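Local structure of erythrocyte membrane protein 1 (Plasmodium falciparum, 6S8T) at residues T94-G99 with Y110-R114; L295-V299 with A417-I421; W301-F305 with W354-W358; I351-E355 with Y453-D457. The protein is a DBLbeta domain of a PfEMP1 surface adhesin that binds human ICAM-1, probably helping infected erythrocytes to adhere to host cells. All coordinates share one frame; numbering follows the deposited sequence.

Contact 1: T94-G99 with Y110-R114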
# COMPACT_ATOMS: atom_id res chain seq x y z
N THR A 94 -1.46 10.04 -12.42
CA THR A 94 -2.80 9.51 -12.17
C THR A 94 -3.31 9.97 -10.81
O THR A 94 -2.65 9.77 -9.79
CB THR A 94 -2.79 7.98 -12.24
OG1 THR A 94 -2.43 7.56 -13.57
CG2 THR A 94 -4.16 7.42 -11.89
N GLU A 95 -4.49 10.59 -10.81
CA GLU A 95 -5.05 11.16 -9.59
C GLU A 95 -5.68 10.07 -8.73
O GLU A 95 -6.51 9.28 -9.21
CB GLU A 95 -6.08 12.23 -9.93
CG GLU A 95 -5.49 13.42 -10.70
CD GLU A 95 -6.56 14.32 -11.30
OE1 GLU A 95 -7.75 13.94 -11.30
OE2 GLU A 95 -6.20 15.42 -11.79
N TRP A 96 -5.29 10.02 -7.46
CA TRP A 96 -5.89 9.07 -6.53
C TRP A 96 -7.31 9.51 -6.20
O TRP A 96 -7.58 10.70 -5.99
CB TRP A 96 -5.06 8.98 -5.24
CG TRP A 96 -3.65 8.46 -5.42
CD1 TRP A 96 -2.85 8.62 -6.52
CD2 TRP A 96 -2.89 7.71 -4.47
NE1 TRP A 96 -1.63 8.01 -6.31
CE2 TRP A 96 -1.63 7.45 -5.06
CE3 TRP A 96 -3.14 7.23 -3.18
CZ2 TRP A 96 -0.64 6.73 -4.41
CZ3 TRP A 96 -2.15 6.52 -2.53
CH2 TRP A 96 -0.92 6.27 -3.14
N LYS A 97 -8.22 8.55 -6.14
CA LYS A 97 -9.61 8.86 -5.84
C LYS A 97 -10.03 8.21 -4.53
O LYS A 97 -9.43 7.23 -4.06
CB LYS A 97 -10.55 8.42 -6.97
CG LYS A 97 -11.80 9.31 -7.08
CD LYS A 97 -12.38 9.31 -8.48
CE LYS A 97 -13.24 10.54 -8.74
NZ LYS A 97 -12.64 11.43 -9.78
N ILE A 98 -11.07 8.78 -3.94
CA ILE A 98 -11.58 8.35 -2.65
C ILE A 98 -12.36 7.05 -2.80
O ILE A 98 -12.93 6.75 -3.85
CB ILE A 98 -12.44 9.48 -2.03
CG1 ILE A 98 -11.68 10.81 -2.07
CG2 ILE A 98 -12.86 9.15 -0.61
CD1 ILE A 98 -11.97 11.68 -3.29
N GLY A 99 -12.38 6.26 -1.73
CA GLY A 99 -13.18 5.05 -1.73
C GLY A 99 -14.66 5.34 -1.91
O GLY A 99 -15.17 6.38 -1.49
N TYR A 110 -7.43 7.88 0.50
CA TYR A 110 -7.23 7.83 -0.94
C TYR A 110 -6.63 6.49 -1.35
O TYR A 110 -5.69 6.00 -0.73
CB TYR A 110 -6.35 8.99 -1.38
CG TYR A 110 -6.95 10.34 -1.04
CD1 TYR A 110 -7.85 10.96 -1.90
CD2 TYR A 110 -6.64 10.98 0.16
CE1 TYR A 110 -8.41 12.19 -1.59
CE2 TYR A 110 -7.19 12.21 0.48
CZ TYR A 110 -8.08 12.81 -0.40
OH TYR A 110 -8.63 14.03 -0.08
N ILE A 111 -7.20 5.90 -2.41
CA ILE A 111 -6.83 4.56 -2.86
C ILE A 111 -5.66 4.65 -3.84
O ILE A 111 -5.76 5.36 -4.85
CB ILE A 111 -8.03 3.86 -3.52
CG1 ILE A 111 -9.29 4.00 -2.65
CG2 ILE A 111 -7.71 2.40 -3.80
CD1 ILE A 111 -9.15 3.37 -1.28
N PRO A 112 -4.55 3.96 -3.59
CA PRO A 112 -3.45 3.95 -4.56
C PRO A 112 -3.88 3.29 -5.86
O PRO A 112 -4.59 2.28 -5.84
CB PRO A 112 -2.36 3.12 -3.86
CG PRO A 112 -2.75 3.11 -2.39
CD PRO A 112 -4.25 3.18 -2.37
N PRO A 113 -3.48 3.84 -7.01
CA PRO A 113 -3.80 3.18 -8.29
C PRO A 113 -3.30 1.75 -8.36
O PRO A 113 -3.97 0.90 -8.98
CB PRO A 113 -3.10 4.07 -9.32
CG PRO A 113 -3.06 5.42 -8.69
CD PRO A 113 -2.86 5.16 -7.21
N ARG A 114 -2.15 1.44 -7.76
CA ARG A 114 -1.68 0.06 -7.71
C ARG A 114 -2.70 -0.83 -7.00
O ARG A 114 -2.99 -1.94 -7.47
CB ARG A 114 -0.33 -0.01 -7.01
CG ARG A 114 0.15 -1.43 -6.73
CD ARG A 114 1.22 -1.44 -5.65
NE ARG A 114 0.77 -0.72 -4.46
CZ ARG A 114 -0.03 -1.24 -3.53
NH1 ARG A 114 -0.39 -0.51 -2.48
NH2 ARG A 114 -0.45 -2.49 -3.64

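Contact 2: L295-V299 with A417-I421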
# COMPACT_ATOMS: atom_id res chain seq x y z
N LEU A 295 -0.77 4.03 6.89
CA LEU A 295 0.56 4.62 6.82
C LEU A 295 1.32 4.18 5.58
O LEU A 295 2.09 4.97 5.02
CB LEU A 295 1.37 4.28 8.08
CG LEU A 295 0.81 4.84 9.40
CD1 LEU A 295 1.56 4.26 10.60
CD2 LEU A 295 0.86 6.36 9.42
N ARG A 296 1.11 2.94 5.12
CA ARG A 296 1.76 2.49 3.89
C ARG A 296 1.28 3.31 2.70
O ARG A 296 2.09 3.79 1.90
CB ARG A 296 1.49 1.00 3.66
CG ARG A 296 1.90 0.09 4.82
CD ARG A 296 1.92 -1.39 4.42
NE ARG A 296 0.72 -1.81 3.70
CZ ARG A 296 -0.31 -2.46 4.24
NH1 ARG A 296 -1.35 -2.80 3.49
NH2 ARG A 296 -0.30 -2.76 5.54
N TRP A 297 -0.03 3.52 2.60
CA TRP A 297 -0.58 4.27 1.48
C TRP A 297 -0.12 5.73 1.49
O TRP A 297 0.08 6.32 0.42
CB TRP A 297 -2.11 4.19 1.49
CG TRP A 297 -2.65 2.82 1.13
CD1 TRP A 297 -1.92 1.71 0.81
CD2 TRP A 297 -4.03 2.44 1.05
NE1 TRP A 297 -2.77 0.66 0.54
CE2 TRP A 297 -4.06 1.09 0.67
CE3 TRP A 297 -5.23 3.12 1.26
CZ2 TRP A 297 -5.26 0.39 0.50
CZ3 TRP A 297 -6.42 2.43 1.09
CH2 TRP A 297 -6.42 1.08 0.71
N MET A 298 0.06 6.31 2.68
CA MET A 298 0.57 7.68 2.77
C MET A 298 1.99 7.78 2.23
O MET A 298 2.31 8.71 1.48
CB MET A 298 0.51 8.17 4.22
CG MET A 298 1.12 9.55 4.46
SD MET A 298 1.09 10.11 6.18
CE MET A 298 2.43 9.16 6.89
N VAL A 299 2.86 6.84 2.61
CA VAL A 299 4.22 6.82 2.07
C VAL A 299 4.19 6.64 0.56
O VAL A 299 4.97 7.26 -0.17
CB VAL A 299 5.06 5.73 2.76
CG1 VAL A 299 6.45 5.63 2.12
CG2 VAL A 299 5.17 5.98 4.26
N ALA A 417 2.60 13.97 10.09
CA ALA A 417 2.72 13.15 8.89
C ALA A 417 3.95 13.55 8.08
O ALA A 417 4.65 12.69 7.54
CB ALA A 417 1.45 13.26 8.05
N ALA A 418 4.21 14.85 7.98
CA ALA A 418 5.41 15.32 7.29
C ALA A 418 6.67 14.75 7.93
O ALA A 418 7.63 14.40 7.22
CB ALA A 418 5.46 16.85 7.29
N GLY A 419 6.70 14.67 9.26
CA GLY A 419 7.84 14.07 9.92
C GLY A 419 7.97 12.59 9.63
O GLY A 419 9.08 12.08 9.43
N TYR A 420 6.84 11.87 9.60
CA TYR A 420 6.87 10.45 9.25
C TYR A 420 7.43 10.24 7.85
O TYR A 420 8.21 9.31 7.62
CB TYR A 420 5.47 9.85 9.37
CG TYR A 420 5.44 8.34 9.32
CD1 TYR A 420 5.52 7.65 8.10
CD2 TYR A 420 5.34 7.59 10.48
CE1 TYR A 420 5.50 6.26 8.06
CE2 TYR A 420 5.32 6.21 10.45
CZ TYR A 420 5.40 5.55 9.24
OH TYR A 420 5.38 4.18 9.23
N ILE A 421 7.03 11.08 6.89
CA ILE A 421 7.50 10.94 5.51
C ILE A 421 9.01 11.13 5.45
O ILE A 421 9.73 10.36 4.80
CB ILE A 421 6.76 11.91 4.58
CG1 ILE A 421 5.30 11.50 4.41
CG2 ILE A 421 7.47 12.00 3.22
CD1 ILE A 421 5.11 10.13 3.81

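Contact 3: W301-F305 with W354-W358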
# COMPACT_ATOMS: atom_id res chain seq x y z
N TRP A 301 1.69 7.56 -1.35
CA TRP A 301 1.16 8.81 -1.89
C TRP A 301 2.27 9.84 -2.07
O TRP A 301 2.28 10.57 -3.06
CB TRP A 301 0.07 9.36 -0.96
CG TRP A 301 -0.62 10.62 -1.46
CD1 TRP A 301 -1.84 10.70 -2.06
CD2 TRP A 301 -0.13 11.97 -1.37
NE1 TRP A 301 -2.15 12.00 -2.36
CE2 TRP A 301 -1.11 12.81 -1.95
CE3 TRP A 301 1.03 12.55 -0.86
CZ2 TRP A 301 -0.96 14.19 -2.04
CZ3 TRP A 301 1.19 13.93 -0.95
CH2 TRP A 301 0.19 14.73 -1.54
N ALA A 302 3.20 9.91 -1.12
CA ALA A 302 4.27 10.90 -1.22
C ALA A 302 5.23 10.57 -2.36
O ALA A 302 5.75 11.48 -3.02
CB ALA A 302 5.02 11.00 0.11
N GLU A 303 5.49 9.28 -2.60
CA GLU A 303 6.40 8.91 -3.68
C GLU A 303 5.81 9.29 -5.04
O GLU A 303 6.51 9.85 -5.89
CB GLU A 303 6.71 7.41 -3.63
CG GLU A 303 7.52 6.93 -4.84
CD GLU A 303 7.87 5.44 -4.80
OE1 GLU A 303 7.32 4.71 -3.95
OE2 GLU A 303 8.69 5.00 -5.63
N TRP A 304 4.53 8.99 -5.26
CA TRP A 304 3.91 9.30 -6.55
C TRP A 304 3.59 10.78 -6.72
O TRP A 304 3.49 11.24 -7.86
CB TRP A 304 2.66 8.44 -6.75
CG TRP A 304 3.01 7.03 -7.09
CD1 TRP A 304 3.13 5.98 -6.23
CD2 TRP A 304 3.36 6.52 -8.39
NE1 TRP A 304 3.51 4.84 -6.91
CE2 TRP A 304 3.65 5.15 -8.24
CE3 TRP A 304 3.44 7.09 -9.66
CZ2 TRP A 304 4.02 4.34 -9.31
CZ3 TRP A 304 3.81 6.29 -10.73
CH2 TRP A 304 4.09 4.93 -10.55
N PHE A 305 3.44 11.53 -5.62
CA PHE A 305 3.37 12.98 -5.74
C PHE A 305 4.69 13.55 -6.22
O PHE A 305 4.71 14.49 -7.03
CB PHE A 305 2.99 13.62 -4.40
CG PHE A 305 3.31 15.09 -4.34
CD1 PHE A 305 2.46 16.02 -4.95
CD2 PHE A 305 4.45 15.55 -3.71
CE1 PHE A 305 2.75 17.37 -4.91
CE2 PHE A 305 4.75 16.91 -3.67
CZ PHE A 305 3.89 17.82 -4.27
N TRP A 354 -3.32 18.21 -5.71
CA TRP A 354 -2.64 17.24 -4.86
C TRP A 354 -2.52 17.74 -3.43
O TRP A 354 -2.64 16.97 -2.48
CB TRP A 354 -1.27 16.90 -5.44
CG TRP A 354 -1.31 15.96 -6.61
CD1 TRP A 354 -1.64 16.25 -7.89
CD2 TRP A 354 -0.99 14.56 -6.59
NE1 TRP A 354 -1.56 15.13 -8.68
CE2 TRP A 354 -1.16 14.07 -7.90
CE3 TRP A 354 -0.58 13.67 -5.59
CZ2 TRP A 354 -0.94 12.74 -8.25
CZ3 TRP A 354 -0.36 12.34 -5.93
CH2 TRP A 354 -0.54 11.89 -7.25
N GLU A 355 -2.29 19.05 -3.26
CA GLU A 355 -2.16 19.61 -1.92
C GLU A 355 -3.44 19.44 -1.11
O GLU A 355 -3.38 19.26 0.11
CB GLU A 355 -1.78 21.09 -2.00
CG GLU A 355 -1.52 21.73 -0.65
CD GLU A 355 -1.29 23.23 -0.74
OE1 GLU A 355 -1.65 23.83 -1.78
OE2 GLU A 355 -0.74 23.81 0.22
N LYS A 356 -4.60 19.49 -1.76
CA LYS A 356 -5.85 19.31 -1.03
C LYS A 356 -5.95 17.92 -0.42
O LYS A 356 -6.47 17.75 0.68
CB LYS A 356 -7.05 19.59 -1.94
CG LYS A 356 -7.24 21.06 -2.28
CD LYS A 356 -8.58 21.29 -2.96
CE LYS A 356 -8.85 22.77 -3.16
NZ LYS A 356 -10.19 23.02 -3.77
N GLN A 357 -5.43 16.91 -1.13
CA GLN A 357 -5.43 15.56 -0.58
C GLN A 357 -4.50 15.45 0.62
O GLN A 357 -4.84 14.81 1.62
CB GLN A 357 -5.03 14.55 -1.67
CG GLN A 357 -5.94 14.58 -2.91
CD GLN A 357 -5.68 13.44 -3.88
OE1 GLN A 357 -4.58 12.89 -3.95
NE2 GLN A 357 -6.71 13.07 -4.64
N TRP A 358 -3.33 16.09 0.55
CA TRP A 358 -2.36 16.01 1.65
C TRP A 358 -2.90 16.66 2.92
O TRP A 358 -2.61 16.17 4.02
CB TRP A 358 -1.04 16.65 1.23
CG TRP A 358 -0.04 16.81 2.34
CD1 TRP A 358 0.31 17.97 2.98
CD2 TRP A 358 0.75 15.77 2.95
NE1 TRP A 358 1.26 17.72 3.94
CE2 TRP A 358 1.54 16.38 3.94
CE3 TRP A 358 0.85 14.39 2.75
CZ2 TRP A 358 2.43 15.65 4.73
CZ3 TRP A 358 1.74 13.67 3.53
CH2 TRP A 358 2.52 14.30 4.51

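Contact 4: I351-E355 with Y453-D457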
# COMPACT_ATOMS: atom_id res chain seq x y z
N ILE A 351 -0.34 21.06 -8.70
CA ILE A 351 0.17 21.02 -7.34
C ILE A 351 -0.93 21.33 -6.34
O ILE A 351 -0.96 20.76 -5.24
CB ILE A 351 1.37 21.97 -7.18
CG1 ILE A 351 2.48 21.58 -8.15
CG2 ILE A 351 1.90 21.94 -5.76
CD1 ILE A 351 2.96 20.16 -7.99
N LYS A 352 -1.87 22.21 -6.71
CA LYS A 352 -2.92 22.60 -5.77
C LYS A 352 -3.88 21.44 -5.48
O LYS A 352 -4.25 21.22 -4.33
CB LYS A 352 -3.69 23.80 -6.30
CG LYS A 352 -4.66 24.40 -5.30
CD LYS A 352 -3.91 24.93 -4.08
CE LYS A 352 -4.84 25.13 -2.89
NZ LYS A 352 -5.34 23.83 -2.37
N LYS A 353 -4.28 20.70 -6.52
CA LYS A 353 -5.24 19.62 -6.29
C LYS A 353 -4.62 18.48 -5.51
O LYS A 353 -5.31 17.83 -4.71
CB LYS A 353 -5.81 19.14 -7.62
CG LYS A 353 -4.78 18.71 -8.64
CD LYS A 353 -5.31 18.87 -10.06
CE LYS A 353 -6.65 18.18 -10.24
NZ LYS A 353 -7.14 18.29 -11.64
N TRP A 354 -3.32 18.21 -5.71
CA TRP A 354 -2.64 17.24 -4.86
C TRP A 354 -2.52 17.74 -3.43
O TRP A 354 -2.64 16.97 -2.48
CB TRP A 354 -1.27 16.90 -5.44
CG TRP A 354 -1.31 15.96 -6.61
CD1 TRP A 354 -1.64 16.25 -7.89
CD2 TRP A 354 -0.99 14.56 -6.59
NE1 TRP A 354 -1.56 15.13 -8.68
CE2 TRP A 354 -1.16 14.07 -7.90
CE3 TRP A 354 -0.58 13.67 -5.59
CZ2 TRP A 354 -0.94 12.74 -8.25
CZ3 TRP A 354 -0.36 12.34 -5.93
CH2 TRP A 354 -0.54 11.89 -7.25
N GLU A 355 -2.29 19.05 -3.26
CA GLU A 355 -2.16 19.61 -1.92
C GLU A 355 -3.44 19.44 -1.11
O GLU A 355 -3.38 19.26 0.11
CB GLU A 355 -1.78 21.09 -2.00
CG GLU A 355 -1.52 21.73 -0.65
CD GLU A 355 -1.29 23.23 -0.74
OE1 GLU A 355 -1.65 23.83 -1.78
OE2 GLU A 355 -0.74 23.81 0.22
N TYR A 453 9.30 24.34 0.23
CA TYR A 453 8.03 23.68 0.52
C TYR A 453 7.49 22.99 -0.72
O TYR A 453 7.50 23.56 -1.82
CB TYR A 453 7.03 24.71 1.06
CG TYR A 453 5.68 24.15 1.46
CD1 TYR A 453 5.58 23.00 2.23
CD2 TYR A 453 4.51 24.80 1.10
CE1 TYR A 453 4.35 22.49 2.61
CE2 TYR A 453 3.28 24.30 1.47
CZ TYR A 453 3.20 23.16 2.23
OH TYR A 453 1.97 22.67 2.60
N THR A 454 7.02 21.75 -0.56
CA THR A 454 6.60 20.95 -1.71
C THR A 454 5.38 21.55 -2.41
O THR A 454 5.26 21.44 -3.63
CB THR A 454 6.29 19.51 -1.29
OG1 THR A 454 5.32 19.51 -0.23
CG2 THR A 454 7.55 18.80 -0.82
N PHE A 455 4.48 22.19 -1.66
CA PHE A 455 3.26 22.75 -2.21
C PHE A 455 3.34 24.27 -2.35
O PHE A 455 2.32 24.96 -2.23
CB PHE A 455 2.06 22.35 -1.36
CG PHE A 455 2.02 20.88 -1.04
CD1 PHE A 455 1.66 19.95 -2.02
CD2 PHE A 455 2.33 20.42 0.22
CE1 PHE A 455 1.63 18.60 -1.73
CE2 PHE A 455 2.29 19.07 0.52
CZ PHE A 455 1.94 18.16 -0.46
N LYS A 456 4.53 24.81 -2.60
CA LYS A 456 4.72 26.25 -2.76
C LYS A 456 4.18 26.66 -4.12
O LYS A 456 4.74 26.30 -5.16
CB LYS A 456 6.20 26.60 -2.62
CG LYS A 456 6.48 28.07 -2.39
CD LYS A 456 5.79 28.57 -1.13
CE LYS A 456 6.61 29.67 -0.47
NZ LYS A 456 6.98 30.73 -1.44
N ASP A 457 3.08 27.42 -4.12
CA ASP A 457 2.44 27.80 -5.38
C ASP A 457 3.33 28.69 -6.24
O ASP A 457 3.41 28.45 -7.46
CB ASP A 457 1.08 28.46 -5.10
CG ASP A 457 0.20 27.62 -4.20
OD1 ASP A 457 0.25 26.38 -4.31
OD2 ASP A 457 -0.54 28.20 -3.38

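Contact 1: T94-G99 with Y110-R114
With CG of Trp-96 anti to its carbonyl carbon (chi1 -62°), the side chain sets one indole face against Pro-112 and Pro-113, and the same setting in Tyr-110 (chi1 -60°) carries the phenol alongside Ile-98. The contact belongs to a short, weakly paired antiparallel hairpin of the Duffy-binding-like domain, in a mainly helical fold with long loops. Two CH-pi contacts share that face of the indole. CA of Pro-112 stands 3.5 Å from the centroid of the Trp-96 six-membered ring, and CD of Pro-113 lies 3.3 Å from that of the five-membered ring, 16° off its normal. The proline pair thus covers both rings of the indole. At the ring's edge, Trp-96 CE3 comes 3.7 Å from Tyr-110 O. The Trp-301 ring of helix 293-319 also meets Trp-96, edge-to-face, and Tyr-110 rests against helix 335-372, so the hairpin touches both helices. Towards the more exposed end, Ile-98 CG1 approaches Tyr-110 CE1 to 3.6 Å, the two side chains pointing the same way. Between the strands, Ile-111 N donates a hydrogen bond to Lys-97 O, 3.1 Å long.

Contact 2: L295-V299 with A417-I421
Segments 295-299 and 417-421 are both helical, their axes passing 10.8 Å apart at a crossing angle of -73°, and the backbones come nearest where the CA atoms of Val-299 and Ile-421 face each other at 6.3 Å. Between them, Tyr-420 and Met-298 reach across from opposite helices. The Tyr-420 side chain leaves its helix with CG anti to the backbone N (chi1 -168°), which carries the phenol over to the other helix. Met-298 is extended as far as its sulfur and then bends at the last torsion (chi3 77°), bringing the methyl CE to 3.6 Å from Tyr-420 CD1. The sulfur itself rests against the small side chain of Ala-417, with SD 3.7 Å from CB. Further along the phenol, Val-299 CG2 meets the ring edge in its plane, 3.8 Å from Tyr-420 CE1, while Leu-295 CD1 lies near the hydroxyl end.

This is a steep crossing of helices in the alpha-helical core of the DBL domain, where the short helix 417-424 lies against the long helix 293-319. Helix 335-372 packs against both through Tyr-365, which touches Leu-295, Ala-417 and Tyr-420. The segments meet by van der Waals contact, without hydrogen bonds or ion pairs between them. Arg-296 points away from this interface and forms salt bridges with Asp-188 and Asp-191. On the side of Val-299, the tip of Ile-421 fits against the backbone of the opposing helix, its CD1 lying 3.8 Å from Val-299 CA and 3.9 Å from Met-298 O.

Contact 3: W301-F305 with W354-W358
Trp-301 fills the space between two nearly antiparallel helices, whose segments run 165° apart with axes 11.9 Å from each other. Its CG lies anti to the backbone N (chi1 -176°), directing the indole into an aromatic cluster with Trp-354 and Trp-358. This is the tight part: Trp-354 CE3 sits over one face of the Trp-301 indole toward its rim, 3.6 Å from CZ2, in an oblique pair with planes at 55°. In the indole plane, Trp-301 CZ2 also reaches Trp-354 O at 3.3 Å. At the neighbouring CH2, Trp-301 touches Trp-358 CB at 3.6 Å, and their six-membered rings are near parallel but slid apart. Phe-305 continues the packing, its CB 3.8 Å from Trp-354 CE3. The contact is looser towards the partly exposed Trp-304, whose ring turns away and whose backbone O is 4.1 Å from Trp-354 CH2. Gln-357, also partly exposed, supplies the polar contact: Trp-301 NE1 donates an almost straight 3.0 Å hydrogen bond to Gln-357 OE1, in the indole plane, and Gln-357 NE2 donates to Trp-96 O. With both ends of its amide engaged, Gln-357 satisfies the buried indole N-H, is fixed in rotation and couples the helices to the hairpin.

Contact 4: I351-E355 with Y453-D457
The apolar packing centres on Phe-455, whose ring is set against the helical segment 351-355. Ile-351 contributes its CG2 branch, 3.9 Å from Phe-455 CA and close to the carbonyl of Thr-454. Glu-355 contributes somewhat more, for CG stands anti to the backbone N (chi1 -175°) and the chain remains extended beyond it, running obliquely across the phenylalanine. Along this path Glu-355 CB comes 3.6 Å from Phe-455 CD1, and Glu-355 CG lies 3.7 Å from Phe-455 CG. The charged end then lies against Phe-455 CB, beside the ring and not stacked on it, with Glu-355 OE2 3.5 Å from that carbon.

The electrostatic contacts are weaker. Glu-355 OE2 is 3.8 Å from Tyr-453 OH, too long to count as a hydrogen bond, and the tyrosine ring plane is steeply inclined to the carboxylate. Glu-355 OE1 stands 4.1 Å from OD1 of the poorly ordered Asp-457, a pairing of like charges that may raise the proton affinity of one or both carboxylates. Lys-352, nearly one helical turn before Glu-355, may partly offset this through a long ion pair, NZ to OE1 at 3.7 Å.

Phe-455 is the third residue of a type I beta turn from Tyr-453 to Lys-456. It also meets the rings of Phe-305 and Trp-358, so the arrangement is that of a C-terminal loop anchored by an aromatic residue to the paired long helices of the DBL domain.

From the N terminus, contact 1 comes first and closes only a short hairpin loop, complete before helix 293-319 begins. That helix opens contact 2 and, less than two turns later, contact 3. Contact 3 closes first, when the chain returns along helix 335-372, and therefore lies wholly within the larger loop that contact 2 completes at helix 417-424. Contact 4 starts on helix 335-372, sharing Trp-354 and Glu-355 with contact 3, and closes near the C terminus, so it crosses contact 2. Contacts 1 and 3 each touch all the others, tying hairpin, helices and C-terminal loop together, whereas contacts 2 and 4 stay about 7 Å apart at their nearest atoms.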